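Local structure of tyrosyl-DNA phosphodiesterase 2 (Danio rerio, 4F1H) at residues L131-V134 and L135-K139; A46-Q49 and Y50-R54; C27-L30 and A31-P35; N10-G13 and L14-L17. The protein belongs to the endonuclease/exonuclease/phosphatase family of the DNase I-like clan and is modelled here with bound DNA and a magnesium ion. One frame throughout, in Å; residues are numbered along the deposited sequence.

Contact 1: L131-V134 and L135-K139; sequences LRVV and LQKIK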
loop_
_atom_site.group_PDB
_atom_site.type_symbol
_atom_site.label_atom_id
_atom_site.label_comp_id
_atom_site.label_asym_id
_atom_site.label_seq_id
_atom_site.Cartn_x
_atom_site.Cartn_y
_atom_site.Cartn_z
ATOM N N LEU B 131 -4.659 -4.987 -9.400
ATOM C CA LEU B 131 -4.292 -5.674 -8.178
ATOM C C LEU B 131 -5.541 -6.051 -7.388
ATOM O O LEU B 131 -5.628 -7.153 -6.836
ATOM C CB LEU B 131 -3.360 -4.819 -7.313
ATOM C CG LEU B 131 -3.085 -5.398 -5.937
ATOM C CD1 LEU B 131 -2.181 -6.674 -6.020
ATOM C CD2 LEU B 131 -2.332 -4.300 -5.169
ATOM N N ARG B 132 -6.539 -5.158 -7.353
ATOM C CA ARG B 132 -7.764 -5.524 -6.624
ATOM C C ARG B 132 -8.431 -6.766 -7.207
ATOM O O ARG B 132 -8.888 -7.635 -6.442
ATOM C CB ARG B 132 -8.761 -4.362 -6.631
ATOM C CG ARG B 132 -8.329 -3.207 -5.780
ATOM C CD ARG B 132 -9.419 -2.136 -5.874
ATOM N NE ARG B 132 -8.958 -0.896 -5.269
ATOM C CZ ARG B 132 -8.994 -0.659 -3.964
ATOM N NH1 ARG B 132 -9.490 -1.579 -3.135
ATOM N NH2 ARG B 132 -8.546 0.502 -3.490
ATOM N N VAL B 133 -8.445 -6.878 -8.538
ATOM C CA VAL B 133 -9.012 -8.058 -9.213
ATOM C C VAL B 133 -8.217 -9.311 -8.839
ATOM O O VAL B 133 -8.815 -10.356 -8.519
ATOM C CB VAL B 133 -9.080 -7.879 -10.740
ATOM C CG1 VAL B 133 -9.447 -9.206 -11.433
ATOM C CG2 VAL B 133 -10.085 -6.804 -11.097
ATOM N N VAL B 134 -6.877 -9.200 -8.833
ATOM C CA VAL B 134 -6.036 -10.345 -8.437
ATOM C C VAL B 134 -6.313 -10.813 -7.021
ATOM O O VAL B 134 -6.521 -12.006 -6.787
ATOM C CB VAL B 134 -4.526 -10.042 -8.577
ATOM C CG1 VAL B 134 -3.675 -11.194 -8.007
ATOM C CG2 VAL B 134 -4.182 -9.794 -10.052
ATOM N N LEU B 135 -6.346 -9.866 -6.078
ATOM C CA LEU B 135 -6.502 -10.247 -4.677
ATOM C C LEU B 135 -7.898 -10.821 -4.428
ATOM O O LEU B 135 -8.051 -11.761 -3.627
ATOM C CB LEU B 135 -6.166 -9.079 -3.730
ATOM C CG LEU B 135 -4.746 -8.516 -3.848
ATOM C CD1 LEU B 135 -4.655 -7.238 -2.995
ATOM C CD2 LEU B 135 -3.686 -9.556 -3.404
ATOM N N GLN B 136 -8.901 -10.295 -5.133
ATOM C CA GLN B 136 -10.254 -10.839 -5.012
ATOM C C GLN B 136 -10.315 -12.278 -5.510
ATOM O O GLN B 136 -10.957 -13.124 -4.880
ATOM C CB GLN B 136 -11.292 -9.976 -5.737
ATOM C CG GLN B 136 -12.730 -10.448 -5.459
ATOM C CD GLN B 136 -13.107 -10.389 -3.975
ATOM O OE1 GLN B 136 -12.540 -9.607 -3.201
ATOM N NE2 GLN B 136 -14.064 -11.225 -3.573
ATOM N N LYS B 137 -9.603 -12.581 -6.606
ATOM C CA LYS B 137 -9.609 -13.941 -7.128
ATOM C C LYS B 137 -8.847 -14.889 -6.203
ATOM O O LYS B 137 -9.227 -16.057 -6.065
ATOM C CB LYS B 137 -9.018 -14.001 -8.537
ATOM C CG LYS B 137 -9.827 -13.249 -9.569
ATOM C CD LYS B 137 -11.168 -13.926 -9.838
ATOM C CE LYS B 137 -12.022 -13.028 -10.734
ATOM N NZ LYS B 137 -13.382 -13.568 -11.026
ATOM N N ILE B 138 -7.786 -14.411 -5.557
ATOM C CA ILE B 138 -7.068 -15.247 -4.587
ATOM C C ILE B 138 -7.990 -15.557 -3.399
ATOM O O ILE B 138 -8.076 -16.715 -2.967
ATOM C CB ILE B 138 -5.797 -14.555 -4.055
ATOM C CG1 ILE B 138 -4.795 -14.366 -5.186
ATOM C CG2 ILE B 138 -5.162 -15.333 -2.876
ATOM C CD1 ILE B 138 -3.507 -13.573 -4.722
ATOM N N LYS B 139 -8.663 -14.531 -2.867
ATOM C CA LYS B 139 -9.631 -14.737 -1.776
ATOM C C LYS B 139 -10.723 -15.752 -2.106
ATOM O O LYS B 139 -11.077 -16.597 -1.263
ATOM C CB LYS B 139 -10.314 -13.422 -1.427
ATOM C CG LYS B 139 -9.448 -12.405 -0.732
ATOM C CD LYS B 139 -10.307 -11.238 -0.250
ATOM C CE LYS B 139 -11.488 -11.699 0.606
ATOM N NZ LYS B 139 -12.322 -10.542 1.059
#

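Contact 2: A46-Q49 and Y50-R54; sequences AYVQ and YLKKR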
loop_
_atom_site.group_PDB
_atom_site.type_symbol
_atom_site.label_atom_id
_atom_site.label_comp_id
_atom_site.label_asym_id
_atom_site.label_seq_id
_atom_site.Cartn_x
_atom_site.Cartn_y
_atom_site.Cartn_z
ATOM N N ALA B 46 8.002 -15.483 -31.063
ATOM C CA ALA B 46 9.337 -16.042 -31.414
ATOM C C ALA B 46 9.955 -16.731 -30.207
ATOM O O ALA B 46 10.534 -17.805 -30.313
ATOM C CB ALA B 46 10.262 -14.952 -31.912
ATOM N N TYR B 47 9.824 -16.096 -29.050
ATOM C CA TYR B 47 10.379 -16.625 -27.812
ATOM C C TYR B 47 9.691 -17.927 -27.373
ATOM O O TYR B 47 10.353 -18.913 -27.046
ATOM C CB TYR B 47 10.243 -15.537 -26.739
ATOM C CG TYR B 47 11.176 -15.687 -25.547
ATOM C CD1 TYR B 47 10.930 -16.659 -24.579
ATOM C CD2 TYR B 47 12.259 -14.841 -25.390
ATOM C CE1 TYR B 47 11.769 -16.793 -23.483
ATOM C CE2 TYR B 47 13.135 -14.974 -24.287
ATOM C CZ TYR B 47 12.845 -15.927 -23.343
ATOM O OH TYR B 47 13.702 -16.036 -22.281
ATOM N N VAL B 48 8.362 -17.938 -27.358
ATOM C CA VAL B 48 7.661 -19.105 -26.874
ATOM C C VAL B 48 7.835 -20.256 -27.876
ATOM O O VAL B 48 7.819 -21.420 -27.487
ATOM C CB VAL B 48 6.165 -18.806 -26.533
ATOM C CG1 VAL B 48 5.294 -18.889 -27.765
ATOM C CG2 VAL B 48 5.672 -19.770 -25.464
ATOM N N GLN B 49 8.037 -19.906 -29.151
ATOM C CA GLN B 49 8.310 -20.876 -30.215
ATOM C C GLN B 49 9.585 -21.628 -29.835
ATOM O O GLN B 49 9.599 -22.869 -29.777
ATOM C CB GLN B 49 8.466 -20.157 -31.573
ATOM C CG GLN B 49 8.313 -21.050 -32.804
ATOM C CD GLN B 49 8.442 -20.292 -34.142
ATOM O OE1 GLN B 49 8.091 -19.115 -34.255
ATOM N NE2 GLN B 49 8.936 -20.985 -35.157
ATOM N N TYR B 50 10.635 -20.879 -29.508
ATOM C CA TYR B 50 11.875 -21.513 -29.061
ATOM C C TYR B 50 11.699 -22.384 -27.800
ATOM O O TYR B 50 12.169 -23.531 -27.748
ATOM C CB TYR B 50 12.989 -20.501 -28.841
ATOM C CG TYR B 50 14.253 -21.237 -28.488
ATOM C CD1 TYR B 50 14.880 -22.057 -29.432
ATOM C CD2 TYR B 50 14.773 -21.201 -27.198
ATOM C CE1 TYR B 50 16.025 -22.784 -29.115
ATOM C CE2 TYR B 50 15.933 -21.921 -26.871
ATOM C CZ TYR B 50 16.547 -22.708 -27.840
ATOM O OH TYR B 50 17.683 -23.427 -27.536
ATOM N N LEU B 51 11.065 -21.838 -26.764
ATOM C CA LEU B 51 10.884 -22.610 -25.530
ATOM C C LEU B 51 10.136 -23.934 -25.700
ATOM O O LEU B 51 10.475 -24.920 -25.053
ATOM C CB LEU B 51 10.146 -21.791 -24.468
ATOM C CG LEU B 51 10.733 -20.498 -23.946
ATOM C CD1 LEU B 51 9.733 -19.939 -22.926
ATOM C CD2 LEU B 51 12.077 -20.772 -23.268
ATOM N N LYS B 52 9.081 -23.933 -26.512
ATOM C CA LYS B 52 8.276 -25.125 -26.754
ATOM C C LYS B 52 9.101 -26.239 -27.427
ATOM O O LYS B 52 8.934 -27.440 -27.131
ATOM C CB LYS B 52 7.017 -24.741 -27.540
ATOM C CG LYS B 52 6.019 -24.014 -26.646
ATOM C CD LYS B 52 4.639 -23.772 -27.291
ATOM C CE LYS B 52 4.781 -22.863 -28.473
ATOM N NZ LYS B 52 3.520 -22.187 -28.874
ATOM N N LYS B 53 10.037 -25.828 -28.274
ATOM C CA LYS B 53 10.968 -26.761 -28.924
ATOM C C LYS B 53 11.933 -27.416 -27.934
ATOM O O LYS B 53 12.247 -28.612 -28.056
ATOM C CB LYS B 53 11.785 -26.015 -29.991
ATOM C CG LYS B 53 11.950 -26.734 -31.336
ATOM C CD LYS B 53 13.027 -27.818 -31.303
ATOM C CE LYS B 53 13.561 -28.117 -32.711
ATOM N NZ LYS B 53 12.460 -28.252 -33.718
ATOM N N ARG B 54 12.411 -26.631 -26.970
ATOM C CA ARG B 54 13.442 -27.081 -26.034
ATOM C C ARG B 54 12.865 -27.721 -24.779
ATOM O O ARG B 54 13.291 -28.801 -24.369
ATOM C CB ARG B 54 14.340 -25.905 -25.622
ATOM C CG ARG B 54 15.500 -25.609 -26.561
ATOM C CD ARG B 54 16.711 -26.502 -26.281
ATOM N NE ARG B 54 17.232 -26.393 -24.912
ATOM C CZ ARG B 54 18.131 -25.494 -24.511
ATOM N NH1 ARG B 54 18.609 -24.593 -25.363
ATOM N NH2 ARG B 54 18.549 -25.490 -23.252
#

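Contact 3: C27-L30 and A31-P35; sequences CSYL and ALYTP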
loop_
_atom_site.group_PDB
_atom_site.type_symbol
_atom_site.label_atom_id
_atom_site.label_comp_id
_atom_site.label_asym_id
_atom_site.label_seq_id
_atom_site.Cartn_x
_atom_site.Cartn_y
_atom_site.Cartn_z
ATOM N N CYS B 27 16.382 -21.330 -20.757
ATOM C CA CYS B 27 16.274 -22.792 -20.812
ATOM C C CYS B 27 17.329 -23.467 -19.957
ATOM O O CYS B 27 17.068 -24.547 -19.383
ATOM C CB CYS B 27 16.389 -23.301 -22.243
ATOM S SG CYS B 27 14.885 -22.909 -23.191
ATOM N N SER B 28 18.507 -22.850 -19.860
ATOM C CA SER B 28 19.567 -23.401 -18.991
ATOM C C SER B 28 19.118 -23.369 -17.525
ATOM O O SER B 28 19.327 -24.327 -16.767
ATOM C CB SER B 28 20.873 -22.627 -19.167
ATOM O OG SER B 28 21.896 -23.141 -18.316
ATOM N N TYR B 29 18.452 -22.282 -17.128
ATOM C CA TYR B 29 17.881 -22.222 -15.787
ATOM C C TYR B 29 16.826 -23.256 -15.558
ATOM O O TYR B 29 16.769 -23.846 -14.468
ATOM C CB TYR B 29 17.351 -20.809 -15.404
ATOM C CG TYR B 29 18.486 -19.858 -15.071
ATOM C CD1 TYR B 29 19.061 -19.847 -13.799
ATOM C CD2 TYR B 29 19.003 -19.009 -16.046
ATOM C CE1 TYR B 29 20.134 -18.977 -13.518
ATOM C CE2 TYR B 29 20.062 -18.141 -15.791
ATOM C CZ TYR B 29 20.622 -18.132 -14.518
ATOM O OH TYR B 29 21.705 -17.282 -14.306
ATOM N N LEU B 30 15.920 -23.456 -16.536
ATOM C CA LEU B 30 14.890 -24.479 -16.389
ATOM C C LEU B 30 15.474 -25.880 -16.266
ATOM O O LEU B 30 14.976 -26.682 -15.473
ATOM C CB LEU B 30 13.925 -24.446 -17.582
ATOM C CG LEU B 30 13.166 -23.127 -17.684
ATOM C CD1 LEU B 30 12.069 -23.278 -18.783
ATOM C CD2 LEU B 30 12.561 -22.638 -16.373
ATOM N N ALA B 31 16.547 -26.157 -17.011
ATOM C CA ALA B 31 17.184 -27.485 -16.989
ATOM C C ALA B 31 17.822 -27.719 -15.615
ATOM O O ALA B 31 17.803 -28.837 -15.066
ATOM C CB ALA B 31 18.205 -27.590 -18.076
ATOM N N LEU B 32 18.360 -26.651 -15.039
ATOM C CA LEU B 32 18.995 -26.768 -13.707
ATOM C C LEU B 32 17.992 -26.858 -12.556
ATOM O O LEU B 32 18.082 -27.747 -11.692
ATOM C CB LEU B 32 19.974 -25.600 -13.499
ATOM C CG LEU B 32 20.558 -25.479 -12.093
ATOM C CD1 LEU B 32 21.326 -26.738 -11.741
ATOM C CD2 LEU B 32 21.490 -24.287 -12.102
ATOM N N TYR B 33 17.021 -25.938 -12.528
ATOM C CA TYR B 33 16.104 -25.835 -11.406
ATOM C C TYR B 33 14.890 -26.762 -11.492
ATOM O O TYR B 33 14.250 -26.996 -10.479
ATOM C CB TYR B 33 15.648 -24.380 -11.198
ATOM C CG TYR B 33 16.759 -23.555 -10.553
ATOM C CD1 TYR B 33 17.793 -23.016 -11.326
ATOM C CD2 TYR B 33 16.780 -23.331 -9.182
ATOM C CE1 TYR B 33 18.846 -22.283 -10.720
ATOM C CE2 TYR B 33 17.817 -22.611 -8.582
ATOM C CZ TYR B 33 18.837 -22.082 -9.373
ATOM O OH TYR B 33 19.895 -21.370 -8.811
ATOM N N THR B 34 14.596 -27.267 -12.695
ATOM C CA THR B 34 13.458 -28.160 -12.951
ATOM C C THR B 34 12.223 -27.827 -12.115
ATOM O O THR B 34 11.693 -28.672 -11.377
ATOM C CB THR B 34 13.856 -29.670 -12.805
ATOM O OG1 THR B 34 14.302 -29.920 -11.457
ATOM C CG2 THR B 34 14.921 -30.021 -13.809
ATOM N N PRO B 35 11.729 -26.575 -12.239
ATOM C CA PRO B 35 10.608 -26.136 -11.411
ATOM C C PRO B 35 9.349 -26.894 -11.805
ATOM O O PRO B 35 9.187 -27.194 -12.992
ATOM C CB PRO B 35 10.454 -24.643 -11.778
ATOM C CG PRO B 35 11.172 -24.482 -13.139
ATOM C CD PRO B 35 12.259 -25.522 -13.127
#

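Contact 4: N10-G13 and L14-L17; sequences NVDG and LDTL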
loop_
_atom_site.group_PDB
_atom_site.type_symbol
_atom_site.label_atom_id
_atom_site.label_comp_id
_atom_site.label_asym_id
_atom_site.label_seq_id
_atom_site.Cartn_x
_atom_site.Cartn_y
_atom_site.Cartn_z
ATOM N N ASN B 10 9.914 -12.248 -15.776
ATOM C CA ASN B 10 9.588 -11.442 -16.948
ATOM C C ASN B 10 10.812 -11.539 -17.869
ATOM O O ASN B 10 11.910 -11.077 -17.520
ATOM C CB ASN B 10 9.310 -9.983 -16.495
ATOM C CG ASN B 10 9.065 -9.048 -17.657
ATOM O OD1 ASN B 10 9.641 -9.217 -18.730
ATOM N ND2 ASN B 10 8.237 -8.029 -17.445
ATOM N N VAL B 11 10.601 -12.140 -19.052
ATOM C CA VAL B 11 11.694 -12.474 -19.977
ATOM C C VAL B 11 12.102 -11.331 -20.885
ATOM O O VAL B 11 13.049 -11.476 -21.663
ATOM C CB VAL B 11 11.385 -13.752 -20.812
ATOM C CG1 VAL B 11 11.007 -14.894 -19.839
ATOM C CG2 VAL B 11 10.222 -13.497 -21.831
ATOM N N ASP B 12 11.380 -10.210 -20.802
ATOM C CA ASP B 12 11.729 -9.009 -21.577
ATOM C C ASP B 12 11.739 -9.307 -23.089
ATOM O O ASP B 12 12.678 -8.956 -23.799
ATOM C CB ASP B 12 13.060 -8.401 -21.156
ATOM C CG ASP B 12 13.246 -6.969 -21.648
ATOM O OD1 ASP B 12 12.293 -6.380 -22.211
ATOM O OD2 ASP B 12 14.344 -6.422 -21.446
ATOM N N GLY B 13 10.660 -9.903 -23.573
ATOM C CA GLY B 13 10.495 -10.173 -24.990
ATOM C C GLY B 13 10.418 -8.934 -25.872
ATOM O O GLY B 13 10.596 -9.045 -27.087
ATOM N N LEU B 14 10.121 -7.773 -25.284
ATOM C CA LEU B 14 10.127 -6.507 -26.055
ATOM C C LEU B 14 11.548 -6.039 -26.394
ATOM O O LEU B 14 11.732 -5.178 -27.258
ATOM C CB LEU B 14 9.365 -5.427 -25.291
ATOM C CG LEU B 14 7.855 -5.758 -25.220
ATOM C CD1 LEU B 14 7.070 -4.735 -24.352
ATOM C CD2 LEU B 14 7.202 -5.894 -26.618
ATOM N N ASP B 15 12.547 -6.587 -25.709
ATOM C CA ASP B 15 13.957 -6.298 -26.040
ATOM C C ASP B 15 14.391 -7.401 -26.996
ATOM O O ASP B 15 14.589 -8.548 -26.581
ATOM C CB ASP B 15 14.813 -6.307 -24.770
ATOM C CG ASP B 15 16.294 -6.209 -25.050
ATOM O OD1 ASP B 15 16.693 -6.000 -26.209
ATOM O OD2 ASP B 15 17.069 -6.307 -24.072
ATOM N N THR B 16 14.529 -7.073 -28.275
ATOM C CA THR B 16 14.811 -8.137 -29.240
ATOM C C THR B 16 16.316 -8.396 -29.398
ATOM O O THR B 16 16.719 -9.346 -30.089
ATOM C CB THR B 16 14.182 -7.835 -30.609
ATOM O OG1 THR B 16 14.738 -6.615 -31.103
ATOM C CG2 THR B 16 12.651 -7.668 -30.483
ATOM N N LEU B 17 17.151 -7.582 -28.755
ATOM C CA LEU B 17 18.604 -7.761 -28.910
ATOM C C LEU B 17 19.070 -9.056 -28.241
ATOM O O LEU B 17 18.824 -9.270 -27.044
ATOM C CB LEU B 17 19.351 -6.550 -28.362
ATOM C CG LEU B 17 20.877 -6.561 -28.538
ATOM C CD1 LEU B 17 21.257 -6.666 -30.021
ATOM C CD2 LEU B 17 21.478 -5.319 -27.923
HETATM O O HOH W 1 16.705 -7.655 -21.592
#

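Contact 1: L131-V134 and L135-K139
Leu135 reaches back one helical turn to Leu131 in both backbone and side chain. Its N donates to Leu131 O at 2.9 Å. The next donors repeat the step: Gln136 N to Arg132 O, Lys137 N to Val133 O and Ile138 N to Val134 O, each at 3.0 Å. Within the later segment, Lys139 N goes on to Leu135 O, so the amides of five consecutive residues, 135 to 139, are satisfied by carbonyls four residues earlier. This is one run of alpha-helix 124-140, the crossover helix of the beta-alpha-beta unit whose strands are 108-114 and 145-150.

Two aliphatic pairs follow the same i to i+4 spacing on the buried side. Leu131 CG meets Leu135 CD1 at 3.8 Å, with Leu131 CD1 pressed equally close to Leu135 CG. Ile138 has CG1 anti to its carbonyl carbon (chi1 -65°), which turns that branch back over the preceding turn, 3.3 Å from Val134 O; its CD1 then lies 4.1 Å from Val134 CG1. Phe149 of strand 145-150 packs on both Val134 and Ile138, and Phe209 of strand 202-211 on Leu131 and Ile138. On the more exposed side, Gln136 bends at chi2 (61°), and its NE2 donor is taken up by Glu140 OE2.

Contact 2: A46-Q49 and Y50-R54
With CG anti to the backbone N (chi1 -159°), the Tyr47 ring is brought alongside Leu51, whose CG lies instead beside its own backbone N (chi1 -61°) and so points back to meet it. The methyl Leu51 CD1 arrives at the edge of the tyrosine ring, in its plane, 3.8 Å from Tyr47 CE1. The branch point is used as well as the methyl, since Leu51 CG lies 3.9 Å from Tyr47 CE1, off the plane of the ring. Leu51 N is bonded to Tyr47 O at 3.0 Å, tying the pair through the main chain too.

One residue on, Lys52 repeats the step. Its N donates to Val48 O at 3.0 Å, and a bend in the aliphatic chain brings Lys52 CE back to 3.5 Å from the same Val48 O. The ionic partner of Lys52 NZ is Glu62 OE1 of strand 58-62. Tyr50 N to Ala46 O at 3.2 Å belongs to the same alpha-helical pattern, whereas Lys53 N to Gln49 O is weak, in the last turn of helix 45-54.

Apolar packing and ionic pairing thus share one strand: Phe60 of strand 58-62 takes packing from both Leu51 and Lys52, and Leu51 also rests on Leu40 of strand 37-43, while the apolar stem of Lys52 carries its ammonium group on to the salt bridge with Glu62, probably lending some electrostatic hold between helix and strand.

Contact 3: C27-L30 and A31-P35
This is the C-terminal end of an alpha-helix, where helix 19-33 of a beta-alpha-beta unit runs out before strand 37-43. Three backbone bonds finish the regular pattern: Ala31 N to Cys27 O, Leu32 N to Ser28 O and Tyr33 N to Tyr29 O, the last at 2.9 Å. Thr34 leaves helical geometry with a positive phi of 36°, yet its N still donates to Leu30 O at 2.9 Å, though on a more bent line.

Tyr29 and Tyr33 send their side chains out side by side and in the same direction, since each CG lies anti to its own carbonyl carbon (chi1 near -75° in both). Their rings do not stack: Tyr33 CE1 comes to the edge of the Tyr29 ring, 3.9 Å from Tyr29 CD1. The carbonyl Tyr29 O also lies at the Tyr33 ring edge, in plane, 3.4 Å from Tyr33 CD1. After the turn the Pro35 ring packs against Leu30, its CG 4.0 Å from Leu30 CD2, the two side chains at about a right angle.

Strand 4-10 lies under this end of the helix, its Ile7 touching Leu30, Tyr33 and Pro35. Tyr29 makes an edge-to-face contact with Trp9, Tyr33 meets the ring of Tyr245, and both tyrosines reach Ile227 of strand 220-227. Cys27 packs on Tyr50 and Leu51 of helix 45-54.

Contact 4: N10-G13 and L14-L17
The carboxylate of Asp12 lies against the CB of Asp15, with Asp12 OD2 3.4 Å away, and the two side chains cross at a slant, their carboxylate planes 61° apart. A type I beta turn from Asp12 to Asp15 brings them together. Asp15 N closes it on Asp12 O at 3.0 Å, although the donor stands well above the carbonyl plane.

Two Asx turns frame this reversal. Asn10, its CG anti to the backbone N (chi1 176°), offers OD1 to Asp12 N at 2.9 Å, and Asp15 OD1 accepts from Leu17 N at 3.0 Å, from above the carboxylate plane. The loop links strand 4-10 to helix 19-33 beside the magnesium ion, which is about 4 Å from the Asp12 side chain. Asn10 packs on a phosphate of the bound DNA and Leu14 on a thymine base.

Asp12 OD2 and Asp15 OD2 are 3.8 Å apart, a like-charge approach bridged by a water that donates to Asp12 OD2 at 2.7 Å and to Asp15 OD2 at 2.8 Å. Asp12 also lies close to Glu42 through OD1 and to Asp240 through OD2. The water, the nearby magnesium ion and Arg236, salt-bridged to Asp15 OD2, probably offset part of the repulsion.

Contact 4 is the one beside the metal and the DNA: its nearest atom is about 3 Å from the nucleic acid, against about 13 Å for contact 2, 14 Å for contact 1 and 17 Å for contact 3. Contact 2 ties into both of its neighbours. Tyr47 OH packs on Val11 CB of contact 4 at 3.6 Å, while Leu51 CD2 lies 3.5 Å from Cys27 SG of contact 3, joining helices 45-54 and 19-33. Contacts 3 and 4 do not touch, but follow one another along the chain, 19 Å between centres. Contact 1 lies across the chain's centre from all three, 27 to 30 Å away between centres.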